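Local structure of beta-glycosidase (Bacteroides caccae, 6T2R) at residues 56-61 and 96-101; 110-115 and 230-235; 137-142 and 164-169; 209-214 and 222-227. The protein probably cleaves beta-linked glycans as a family 16 glycoside hydrolase, one of the endo-acting O-glycanases with which human gut bacteria start mucin breakdown. One frame throughout, in Å; residues are numbered along the deposited sequence.

Interaction 1: 56-61 and 96-101; sequences DWQNTQ and GLWTKD
Gln61 and Gly96 make the close part of this contact: both are buried, and Gln61 OE1 lies 3.6 Å from Gly96 N, near enough to pack but without a hydrogen bond. The glutamine is folded back on itself, with CG beside its own backbone N (chi1 -64°) and a second bend at chi2 (-64°), and this turns the amide back toward Trp57. There Gln61 NE2 gives a nearly straight bond to Trp57 O, 3.1 Å long with an N-H...O angle of 168°, the oxygen lying close to the amide plane. The same nitrogen also bonds to Met234 O, so two backbone carbonyls fix the rotation of the amide and leave OE1 turned to the glycine. Having no side chain, Gly96 lets OE1 come this close to its backbone.

The other end of the contact is looser and partly exposed. The edge of the Trp57 ring approaches Trp98, CH2 to CZ3, at 4.4 Å, and Gln58 NE2 stands 4.3 Å from Trp98 CH2 while donating to Pro51 O. Each indole is better covered from within its own segment: Gln58 CB sits 3.6 Å above the Trp57 ring, and Lys100 CE 3.5 Å above that of Trp98. Trp57 also meets Trp127 edge-to-face. The segment 56-61, with its type I turn from Gln58 to Gln61, thus lies against strand 92-98, an arrangement consistent with a loop whose tryptophan meets one at the strand's end, bordering the concave sheet of the family 16 beta-jelly-roll sandwich.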
# COMPACT_ATOMS: atom_id res chain seq x y z
N ASP A 56 -0.97 -5.38 -14.37
CA ASP A 56 -2.12 -4.44 -14.50
C ASP A 56 -1.90 -3.19 -13.62
O ASP A 56 -2.36 -2.09 -14.01
CB ASP A 56 -3.46 -5.05 -14.06
CG ASP A 56 -4.16 -5.88 -15.11
OD1 ASP A 56 -3.55 -6.12 -16.16
OD2 ASP A 56 -5.32 -6.30 -14.87
N TRP A 57 -1.26 -3.36 -12.46
CA TRP A 57 -1.09 -2.27 -11.49
C TRP A 57 -0.00 -1.33 -11.99
O TRP A 57 -0.11 -0.13 -11.72
CB TRP A 57 -0.79 -2.81 -10.09
CG TRP A 57 0.64 -3.20 -9.87
CD1 TRP A 57 1.20 -4.44 -10.02
CD2 TRP A 57 1.70 -2.33 -9.44
NE1 TRP A 57 2.52 -4.41 -9.68
CE2 TRP A 57 2.86 -3.13 -9.32
CE3 TRP A 57 1.78 -0.97 -9.12
CZ2 TRP A 57 4.08 -2.62 -8.91
CZ3 TRP A 57 3.00 -0.46 -8.73
CH2 TRP A 57 4.12 -1.28 -8.60
N GLN A 58 1.00 -1.88 -12.67
CA GLN A 58 2.26 -1.15 -12.98
C GLN A 58 2.27 -0.64 -14.44
O GLN A 58 3.23 0.06 -14.80
CB GLN A 58 3.45 -2.05 -12.69
CG GLN A 58 4.65 -1.25 -12.21
CD GLN A 58 5.83 -2.15 -12.03
OE1 GLN A 58 5.69 -3.37 -12.16
NE2 GLN A 58 6.97 -1.56 -11.71
N ASN A 59 1.26 -1.05 -15.22
CA ASN A 59 0.92 -0.60 -16.59
C ASN A 59 1.12 0.88 -16.88
O ASN A 59 1.40 1.22 -18.04
CB ASN A 59 -0.60 -0.61 -16.81
CG ASN A 59 -0.90 -1.85 -17.56
OD1 ASN A 59 0.06 -2.49 -17.92
ND2 ASN A 59 -2.14 -2.16 -17.80
N THR A 60 0.71 1.71 -15.94
CA THR A 60 0.48 3.16 -16.17
C THR A 60 1.55 3.98 -15.46
O THR A 60 1.51 5.24 -15.58
CB THR A 60 -0.93 3.47 -15.66
OG1 THR A 60 -0.99 3.03 -14.29
CG2 THR A 60 -1.99 2.81 -16.52
N GLN A 61 2.42 3.30 -14.69
CA GLN A 61 3.33 3.98 -13.72
C GLN A 61 4.26 4.83 -14.56
O GLN A 61 4.59 4.37 -15.68
CB GLN A 61 4.04 2.96 -12.84
CG GLN A 61 3.06 2.18 -11.95
CD GLN A 61 2.29 2.98 -10.92
OE1 GLN A 61 2.78 3.97 -10.37
NE2 GLN A 61 1.05 2.56 -10.65
N GLY A 96 3.18 7.04 -8.54
CA GLY A 96 3.43 6.13 -7.42
C GLY A 96 4.81 6.35 -6.83
O GLY A 96 5.72 6.75 -7.58
N LEU A 97 4.91 6.19 -5.51
CA LEU A 97 6.19 6.21 -4.77
C LEU A 97 6.37 4.87 -4.05
O LEU A 97 5.36 4.28 -3.59
CB LEU A 97 6.17 7.34 -3.75
CG LEU A 97 6.11 8.77 -4.27
CD1 LEU A 97 6.22 9.72 -3.08
CD2 LEU A 97 7.21 9.10 -5.26
N TRP A 98 7.63 4.43 -3.92
CA TRP A 98 7.99 3.24 -3.11
C TRP A 98 9.28 3.48 -2.34
O TRP A 98 10.04 4.42 -2.64
CB TRP A 98 8.00 1.96 -3.95
CG TRP A 98 9.03 1.86 -5.03
CD1 TRP A 98 10.20 2.55 -5.18
CD2 TRP A 98 9.00 0.90 -6.10
NE1 TRP A 98 10.87 2.11 -6.29
CE2 TRP A 98 10.16 1.10 -6.87
CE3 TRP A 98 8.10 -0.11 -6.46
CZ2 TRP A 98 10.45 0.33 -7.98
CZ3 TRP A 98 8.37 -0.86 -7.57
CH2 TRP A 98 9.54 -0.66 -8.32
N THR A 99 9.45 2.72 -1.27
CA THR A 99 10.62 2.86 -0.38
C THR A 99 11.64 1.78 -0.74
O THR A 99 12.57 1.60 0.06
CB THR A 99 10.28 2.69 1.11
OG1 THR A 99 9.85 1.36 1.42
CG2 THR A 99 9.28 3.71 1.57
N LYS A 100 11.43 1.09 -1.86
CA LYS A 100 12.35 0.03 -2.31
C LYS A 100 13.78 0.57 -2.28
O LYS A 100 14.01 1.65 -2.80
CB LYS A 100 12.03 -0.45 -3.73
CG LYS A 100 12.94 -1.58 -4.21
CD LYS A 100 12.80 -1.91 -5.67
CE LYS A 100 11.45 -2.49 -5.98
NZ LYS A 100 11.45 -3.20 -7.27
N ASP A 101 14.69 -0.20 -1.71
CA ASP A 101 16.15 0.05 -1.68
C ASP A 101 16.44 1.26 -0.79
O ASP A 101 17.61 1.58 -0.71
CB ASP A 101 16.72 0.24 -3.09
CG ASP A 101 16.61 -1.02 -3.98
OD1 ASP A 101 16.92 -2.11 -3.48
OD2 ASP A 101 16.15 -0.91 -5.15

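Interaction 2: 110-115 and 230-235; sequences IEVRAR and LLIDMQ
Val112 and Ile232 reach toward each other tip to tip across a buried apolar interface with no hydrogen bond between the segments. From Val112, CB is still 4.9 Å from Ile232 CD1, so the contact falls to its two methyls. CG1, placed opposite the backbone N (chi1 179°), meets Ile232 CD1 at 4.1 Å. CG2, on the other branch, lies 4.3 Å from that same methyl and 4.5 Å from Leu230 CD2, which puts it between two residues of the facing strand. Ile232 answers with an extended arm: its CG1 lies beside the backbone N and its outer torsion is fully stretched (chi2 172°), carrying CD1 forward to both valine methyls. Two residues earlier on each strand, Leu230 CD2 also touches Ile110 CG2 at 4.4 Å, so this leucine methyl serves two residues of 110-115.

The backbones confirm that this is face-to-face packing rather than strand pairing. The axes of 110-115 and 230-233 come no closer than 10.4 Å, and they run almost parallel, 16° apart. Val255 and Ile126 extend the apolar layer around Val112; Leu230 also touches Val258 and Thr128. The reverse face of 110-115 carries Arg113 and Arg115, in salt bridges with Asp256 and Glu254; that of 230-233 mixes Leu231, packed on Trp127, with Asp233, whose OD1 accepts a bond from Trp127 NE1. Two sheets with their apolar faces turned inward and meshed at the methyls are the core of a beta-sandwich, here that of the family 16 jelly roll.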
# COMPACT_ATOMS: atom_id res chain seq x y z
N ILE A 110 1.99 -0.24 10.34
CA ILE A 110 2.16 0.75 9.25
C ILE A 110 0.81 1.40 9.05
O ILE A 110 -0.18 0.64 8.84
CB ILE A 110 2.70 0.07 7.99
CG1 ILE A 110 3.99 -0.68 8.31
CG2 ILE A 110 2.93 1.11 6.93
CD1 ILE A 110 4.60 -1.40 7.12
N GLU A 111 0.75 2.73 9.10
CA GLU A 111 -0.52 3.46 8.89
C GLU A 111 -0.27 4.57 7.89
O GLU A 111 0.83 5.20 7.92
CB GLU A 111 -1.12 4.10 10.14
CG GLU A 111 -1.51 3.12 11.22
CD GLU A 111 -1.99 3.81 12.50
OE1 GLU A 111 -1.57 4.94 12.73
OE2 GLU A 111 -2.78 3.22 13.25
N VAL A 112 -1.25 4.76 7.02
CA VAL A 112 -1.21 5.84 6.00
C VAL A 112 -2.55 6.56 6.06
O VAL A 112 -3.62 5.87 5.97
CB VAL A 112 -0.91 5.28 4.60
CG1 VAL A 112 -0.88 6.37 3.53
CG2 VAL A 112 0.40 4.50 4.60
N ARG A 113 -2.50 7.89 6.12
CA ARG A 113 -3.74 8.71 6.15
C ARG A 113 -3.88 9.37 4.77
O ARG A 113 -2.95 10.09 4.32
CB ARG A 113 -3.71 9.68 7.34
CG ARG A 113 -4.91 10.60 7.35
CD ARG A 113 -4.93 11.51 8.56
NE ARG A 113 -6.27 12.04 8.82
CZ ARG A 113 -6.65 13.30 8.58
NH1 ARG A 113 -5.83 14.17 8.03
NH2 ARG A 113 -7.89 13.66 8.83
N ALA A 114 -5.02 9.13 4.12
CA ALA A 114 -5.21 9.46 2.69
C ALA A 114 -6.66 9.80 2.46
O ALA A 114 -7.55 9.17 3.10
CB ALA A 114 -4.81 8.29 1.82
N ARG A 115 -6.87 10.72 1.51
CA ARG A 115 -8.21 11.08 1.00
C ARG A 115 -8.26 10.65 -0.46
O ARG A 115 -7.34 10.97 -1.19
CB ARG A 115 -8.45 12.57 1.23
CG ARG A 115 -9.78 13.06 0.67
CD ARG A 115 -10.30 14.35 1.30
NE ARG A 115 -9.36 15.40 1.03
CZ ARG A 115 -9.20 16.52 1.73
NH1 ARG A 115 -9.92 16.77 2.80
NH2 ARG A 115 -8.27 17.38 1.38
N LEU A 230 7.29 -0.23 1.21
CA LEU A 230 5.93 0.36 1.14
C LEU A 230 5.76 1.00 -0.22
O LEU A 230 6.71 1.65 -0.68
CB LEU A 230 5.82 1.42 2.23
CG LEU A 230 4.51 2.18 2.23
CD1 LEU A 230 3.30 1.25 2.35
CD2 LEU A 230 4.51 3.19 3.37
N LEU A 231 4.64 0.73 -0.85
CA LEU A 231 4.20 1.29 -2.15
C LEU A 231 2.90 2.05 -1.86
O LEU A 231 1.99 1.48 -1.17
CB LEU A 231 3.94 0.17 -3.17
CG LEU A 231 5.11 -0.78 -3.47
CD1 LEU A 231 5.14 -1.95 -2.46
CD2 LEU A 231 4.99 -1.35 -4.87
N ILE A 232 2.80 3.24 -2.43
CA ILE A 232 1.60 4.11 -2.44
C ILE A 232 1.45 4.61 -3.87
O ILE A 232 2.41 5.25 -4.36
CB ILE A 232 1.70 5.28 -1.46
CG1 ILE A 232 2.00 4.80 -0.04
CG2 ILE A 232 0.41 6.08 -1.54
CD1 ILE A 232 2.32 5.87 0.97
N ASP A 233 0.37 4.27 -4.57
CA ASP A 233 0.36 4.58 -6.01
C ASP A 233 -1.05 4.57 -6.54
O ASP A 233 -1.84 3.70 -6.15
CB ASP A 233 1.27 3.61 -6.79
CG ASP A 233 0.75 2.18 -6.80
OD1 ASP A 233 0.87 1.50 -5.76
OD2 ASP A 233 0.18 1.79 -7.83
N MET A 234 -1.33 5.56 -7.39
CA MET A 234 -2.53 5.63 -8.23
C MET A 234 -2.38 4.55 -9.30
O MET A 234 -1.23 4.22 -9.72
CB MET A 234 -2.68 7.02 -8.86
CG MET A 234 -3.92 7.18 -9.73
SD MET A 234 -5.45 6.70 -8.93
CE MET A 234 -5.64 7.97 -7.69
N GLN A 235 -3.53 4.00 -9.68
CA GLN A 235 -3.65 2.88 -10.62
C GLN A 235 -4.91 3.17 -11.44
O GLN A 235 -5.92 3.68 -10.85
CB GLN A 235 -3.70 1.55 -9.84
CG GLN A 235 -2.40 1.24 -9.12
CD GLN A 235 -2.40 0.00 -8.25
OE1 GLN A 235 -3.41 -0.67 -8.03
NE2 GLN A 235 -1.25 -0.26 -7.70

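Interaction 3: 137-142 and 164-169; sequences SWPMGG and YTYTLG
The bond from Gly142 N to Pro139 O, 2.8 Å long, closes a type I turn, and the proline it fixes meets Tyr166 and Thr167 across the contact. A second backbone bond, Gly141 N to Ser137 O at 2.9 Å, tightens the same loop. Pro139 follows a cis peptide, and its CB lies 3.6 Å above the indole of Trp138, so the proline lies against the indole. Pro139 CG touches Tyr166 CD2 at 3.9 Å and Thr167 OG1 at 3.5 Å. The loop leads directly into strand 143-145, which probably begins the acidic signature motif of the cleft, as in relatives of family 16; Trp138 NE1 donates to Glu143 OE2, tying the indole to the start of that strand. The far rim of the indole reaches Tyr166 in a T-shaped stack: Trp138 CH2 stands 3.9 Å above the centre of the phenol face, the six-membered rings are 5.0 Å apart between centroids, and their planes meet at 60°. On Tyr166, chi1 of -176° carries the ring out from the weakly bonded helical turn 163-167, and chi2 near 85° turns its face to the indole. Both rings also touch a crystal neighbour, so the lattice may influence their positions.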
# COMPACT_ATOMS: atom_id res chain seq x y z
N SER A 137 10.63 -14.07 -4.18
CA SER A 137 9.81 -14.06 -5.42
C SER A 137 8.39 -13.57 -5.08
O SER A 137 8.07 -13.42 -3.90
CB SER A 137 9.76 -15.45 -6.01
OG SER A 137 9.19 -16.38 -5.07
N TRP A 138 7.57 -13.30 -6.10
CA TRP A 138 6.12 -13.08 -5.96
C TRP A 138 5.44 -14.30 -6.56
O TRP A 138 5.75 -14.68 -7.67
CB TRP A 138 5.69 -11.75 -6.62
CG TRP A 138 4.28 -11.42 -6.31
CD1 TRP A 138 3.82 -10.61 -5.30
CD2 TRP A 138 3.11 -12.00 -6.92
NE1 TRP A 138 2.45 -10.62 -5.27
CE2 TRP A 138 1.98 -11.43 -6.27
CE3 TRP A 138 2.91 -12.90 -7.97
CZ2 TRP A 138 0.67 -11.77 -6.62
CZ3 TRP A 138 1.61 -13.20 -8.34
CH2 TRP A 138 0.51 -12.63 -7.68
N PRO A 139 4.49 -14.96 -5.89
CA PRO A 139 3.93 -14.50 -4.63
C PRO A 139 4.50 -15.19 -3.38
O PRO A 139 4.01 -14.93 -2.31
CB PRO A 139 2.47 -14.92 -4.84
CG PRO A 139 2.57 -16.26 -5.53
CD PRO A 139 3.80 -16.16 -6.39
N MET A 140 5.48 -16.06 -3.55
CA MET A 140 6.01 -16.88 -2.42
C MET A 140 6.51 -15.95 -1.29
O MET A 140 6.36 -16.30 -0.08
CB MET A 140 7.09 -17.86 -2.91
CG MET A 140 7.80 -18.65 -1.79
SD MET A 140 6.80 -20.08 -1.39
CE MET A 140 7.27 -21.13 -2.77
N GLY A 141 7.02 -14.78 -1.62
CA GLY A 141 7.56 -13.85 -0.61
C GLY A 141 6.46 -13.14 0.12
O GLY A 141 6.72 -12.51 1.19
N GLY A 142 5.26 -13.17 -0.47
CA GLY A 142 4.08 -12.54 0.14
C GLY A 142 3.81 -11.14 -0.40
O GLY A 142 4.74 -10.48 -0.93
N TYR A 164 0.43 -19.74 -0.94
CA TYR A 164 -0.70 -20.52 -0.40
C TYR A 164 -2.00 -20.00 -1.01
O TYR A 164 -2.77 -20.83 -1.46
CB TYR A 164 -0.64 -20.44 1.13
CG TYR A 164 -1.68 -21.21 1.89
CD1 TYR A 164 -2.87 -20.60 2.26
CD2 TYR A 164 -1.45 -22.50 2.35
CE1 TYR A 164 -3.81 -21.26 3.04
CE2 TYR A 164 -2.38 -23.18 3.11
CZ TYR A 164 -3.58 -22.56 3.44
OH TYR A 164 -4.50 -23.17 4.24
N THR A 165 -2.22 -18.68 -1.02
CA THR A 165 -3.48 -18.09 -1.49
C THR A 165 -3.55 -18.18 -3.01
O THR A 165 -4.63 -18.43 -3.52
CB THR A 165 -3.66 -16.64 -1.06
OG1 THR A 165 -2.69 -15.84 -1.76
CG2 THR A 165 -3.59 -16.47 0.44
N TYR A 166 -2.45 -17.87 -3.68
CA TYR A 166 -2.42 -17.67 -5.15
C TYR A 166 -1.97 -18.97 -5.85
O TYR A 166 -2.73 -19.55 -6.61
CB TYR A 166 -1.54 -16.48 -5.52
CG TYR A 166 -1.54 -16.15 -6.99
CD1 TYR A 166 -2.51 -15.35 -7.57
CD2 TYR A 166 -0.53 -16.64 -7.81
CE1 TYR A 166 -2.48 -15.05 -8.92
CE2 TYR A 166 -0.49 -16.36 -9.16
CZ TYR A 166 -1.47 -15.57 -9.72
OH TYR A 166 -1.39 -15.28 -11.04
N THR A 167 -0.74 -19.42 -5.66
CA THR A 167 -0.24 -20.62 -6.38
C THR A 167 -1.04 -21.89 -5.99
O THR A 167 -1.43 -22.63 -6.91
CB THR A 167 1.27 -20.78 -6.22
OG1 THR A 167 1.89 -19.53 -6.48
CG2 THR A 167 1.81 -21.83 -7.16
N LEU A 168 -1.30 -22.15 -4.71
CA LEU A 168 -2.07 -23.35 -4.30
C LEU A 168 -3.58 -23.11 -4.35
O LEU A 168 -4.32 -24.09 -4.25
CB LEU A 168 -1.66 -23.75 -2.90
CG LEU A 168 -0.16 -24.02 -2.74
CD1 LEU A 168 0.15 -24.50 -1.32
CD2 LEU A 168 0.30 -25.04 -3.77
N GLY A 169 -4.03 -21.85 -4.45
CA GLY A 169 -5.45 -21.54 -4.63
C GLY A 169 -6.24 -21.54 -3.32
O GLY A 169 -7.44 -21.44 -3.37

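Interaction 4: 209-214 and 222-227; sequences FVYPRI and FPFNIP
Two first torsions bring Arg213 and Phe222 together: in each residue CG is trans to the main-chain nitrogen, at -173° in the arginine and -153° in the phenylalanine. The two side chains cross at about a right angle. Arg213 CB comes over the phenyl face as a CH-pi contact, 4.0 Å from the ring centroid and 24° off its normal. Beyond it the arginine bends at chi3, which brings one face of the guanidinium over Phe222 CD2, with NH2 3.2 Å from that carbon. The other phenyl face is covered by Phe224 CD2, 3.6 Å above its centre. Phe222 is therefore clamped between an arginine chain and a second aromatic ring. Tyr211 completes the apolar side, its CD2 lying 3.9 Å from Phe224 CE2, while Phe222 CD1 approaches the tyrosine at its edge.

A water closes the polar side. It donates to Phe222 O at 2.6 Å and accepts from Arg213 NH2 at 3.2 Å and from Asn225 N at 3.0 Å, so three bonds grip it and link the arginine to the backbone of 222-227. Arg213 NE donates to Pro196 O, a second partner for the guanidinium. Asn225 is the centre of an inverse gamma turn, where the chain bends on its way from strand 206-212 to strand 228-233. Here the aromatic cluster of Tyr211, Phe222 and Phe224 packs along that connection, and a crossover of this kind, between facing sheets, belongs to the jelly-roll topology of family 16.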
# COMPACT_ATOMS: atom_id res chain seq x y z
N PHE A 209 -10.12 -7.31 9.67
CA PHE A 209 -9.99 -8.78 9.74
C PHE A 209 -8.57 -9.11 10.15
O PHE A 209 -7.72 -8.18 10.14
CB PHE A 209 -10.38 -9.46 8.43
CG PHE A 209 -9.29 -9.55 7.39
CD1 PHE A 209 -8.94 -8.45 6.64
CD2 PHE A 209 -8.72 -10.77 7.08
CE1 PHE A 209 -7.99 -8.56 5.64
CE2 PHE A 209 -7.76 -10.88 6.08
CZ PHE A 209 -7.39 -9.77 5.36
N VAL A 210 -8.40 -10.38 10.54
CA VAL A 210 -7.13 -10.98 11.01
C VAL A 210 -6.73 -12.00 9.94
O VAL A 210 -7.57 -12.77 9.53
CB VAL A 210 -7.28 -11.62 12.41
CG1 VAL A 210 -5.99 -12.29 12.90
CG2 VAL A 210 -7.75 -10.62 13.46
N TYR A 211 -5.49 -11.99 9.47
CA TYR A 211 -4.96 -13.11 8.68
C TYR A 211 -4.05 -13.91 9.60
O TYR A 211 -3.00 -13.42 9.98
CB TYR A 211 -4.22 -12.70 7.41
CG TYR A 211 -4.00 -13.89 6.52
CD1 TYR A 211 -5.07 -14.41 5.79
CD2 TYR A 211 -2.79 -14.56 6.48
CE1 TYR A 211 -4.90 -15.52 4.99
CE2 TYR A 211 -2.61 -15.69 5.70
CZ TYR A 211 -3.67 -16.17 4.93
OH TYR A 211 -3.54 -17.28 4.13
N PRO A 212 -4.47 -15.14 9.99
CA PRO A 212 -3.70 -15.98 10.90
C PRO A 212 -2.64 -16.84 10.20
O PRO A 212 -2.86 -17.28 9.09
CB PRO A 212 -4.79 -16.87 11.52
CG PRO A 212 -5.78 -17.08 10.39
CD PRO A 212 -5.76 -15.77 9.62
N ARG A 213 -1.53 -17.07 10.92
CA ARG A 213 -0.59 -18.19 10.69
C ARG A 213 -1.23 -19.46 11.25
O ARG A 213 -1.34 -19.57 12.51
CB ARG A 213 0.77 -17.94 11.34
CG ARG A 213 1.80 -19.00 10.98
CD ARG A 213 3.08 -18.96 11.79
NE ARG A 213 3.88 -17.73 11.68
CZ ARG A 213 4.85 -17.45 10.77
NH1 ARG A 213 5.19 -18.30 9.80
NH2 ARG A 213 5.49 -16.27 10.83
N ILE A 214 -1.58 -20.40 10.37
CA ILE A 214 -2.26 -21.66 10.78
C ILE A 214 -1.28 -22.83 10.70
O ILE A 214 -0.29 -22.79 9.96
CB ILE A 214 -3.55 -21.88 9.96
CG1 ILE A 214 -3.29 -22.08 8.46
CG2 ILE A 214 -4.51 -20.74 10.21
CD1 ILE A 214 -4.39 -22.81 7.71
N PHE A 222 2.43 -18.26 5.61
CA PHE A 222 2.70 -17.03 6.40
C PHE A 222 4.13 -16.56 6.22
O PHE A 222 4.94 -16.67 7.12
CB PHE A 222 2.37 -17.17 7.87
CG PHE A 222 2.00 -15.87 8.56
CD1 PHE A 222 0.68 -15.39 8.54
CD2 PHE A 222 2.95 -15.12 9.21
CE1 PHE A 222 0.32 -14.24 9.21
CE2 PHE A 222 2.58 -13.95 9.87
CZ PHE A 222 1.28 -13.51 9.86
N PRO A 223 4.46 -15.95 5.06
CA PRO A 223 5.82 -15.48 4.77
C PRO A 223 6.10 -14.03 5.20
O PRO A 223 7.20 -13.50 4.96
CB PRO A 223 5.80 -15.59 3.23
CG PRO A 223 4.40 -15.16 2.83
CD PRO A 223 3.54 -15.71 3.94
N PHE A 224 5.14 -13.40 5.88
CA PHE A 224 5.07 -11.93 6.01
C PHE A 224 6.09 -11.37 7.04
O PHE A 224 6.38 -10.17 6.93
CB PHE A 224 3.64 -11.51 6.33
CG PHE A 224 2.60 -12.13 5.42
CD1 PHE A 224 2.48 -11.73 4.10
CD2 PHE A 224 1.72 -13.10 5.90
CE1 PHE A 224 1.51 -12.27 3.27
CE2 PHE A 224 0.76 -13.66 5.07
CZ PHE A 224 0.67 -13.25 3.75
N ASN A 225 6.63 -12.14 7.99
CA ASN A 225 7.45 -11.54 9.07
C ASN A 225 8.87 -11.40 8.56
O ASN A 225 9.72 -12.05 9.09
CB ASN A 225 7.38 -12.27 10.42
CG ASN A 225 6.05 -12.02 11.09
OD1 ASN A 225 5.45 -12.97 11.61
ND2 ASN A 225 5.54 -10.79 11.03
N ILE A 226 9.02 -10.63 7.49
CA ILE A 226 10.30 -10.32 6.81
C ILE A 226 10.23 -8.83 6.53
O ILE A 226 9.15 -8.26 6.42
CB ILE A 226 10.48 -11.13 5.50
CG1 ILE A 226 9.34 -10.87 4.50
CG2 ILE A 226 10.67 -12.61 5.78
CD1 ILE A 226 9.52 -11.66 3.19
N PRO A 227 11.39 -8.16 6.39
CA PRO A 227 11.40 -6.74 6.11
C PRO A 227 10.58 -6.42 4.85
O PRO A 227 10.68 -7.14 3.87
CB PRO A 227 12.88 -6.45 5.86
CG PRO A 227 13.60 -7.53 6.62
CD PRO A 227 12.74 -8.75 6.42
O HOH W 1 6.78 -15.12 8.15

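From the N terminus, interaction 1 closes the loop between 56-61 and 96-101 and is complete before interaction 2 opens. Interaction 2 spans 114 residues and joins the two sheets of the sandwich; interactions 3 and 4 are nested inside it in series, and no loops cross. Interaction 3 closes 21 residues, tying the loop before strand 143-145 to helix 163-167; interaction 4 closes seven, tying strand 206-212 to the approach to strand 228-233. Interactions 1 and 2 touch directly, since strands 92-98 and 228-233 are neighbours and Leu97 N probably bonds to Ile232 O. Interactions 3 and 4, with centres about 12 Å apart, also pack together, Met140 and Gly142 lying against Pro223.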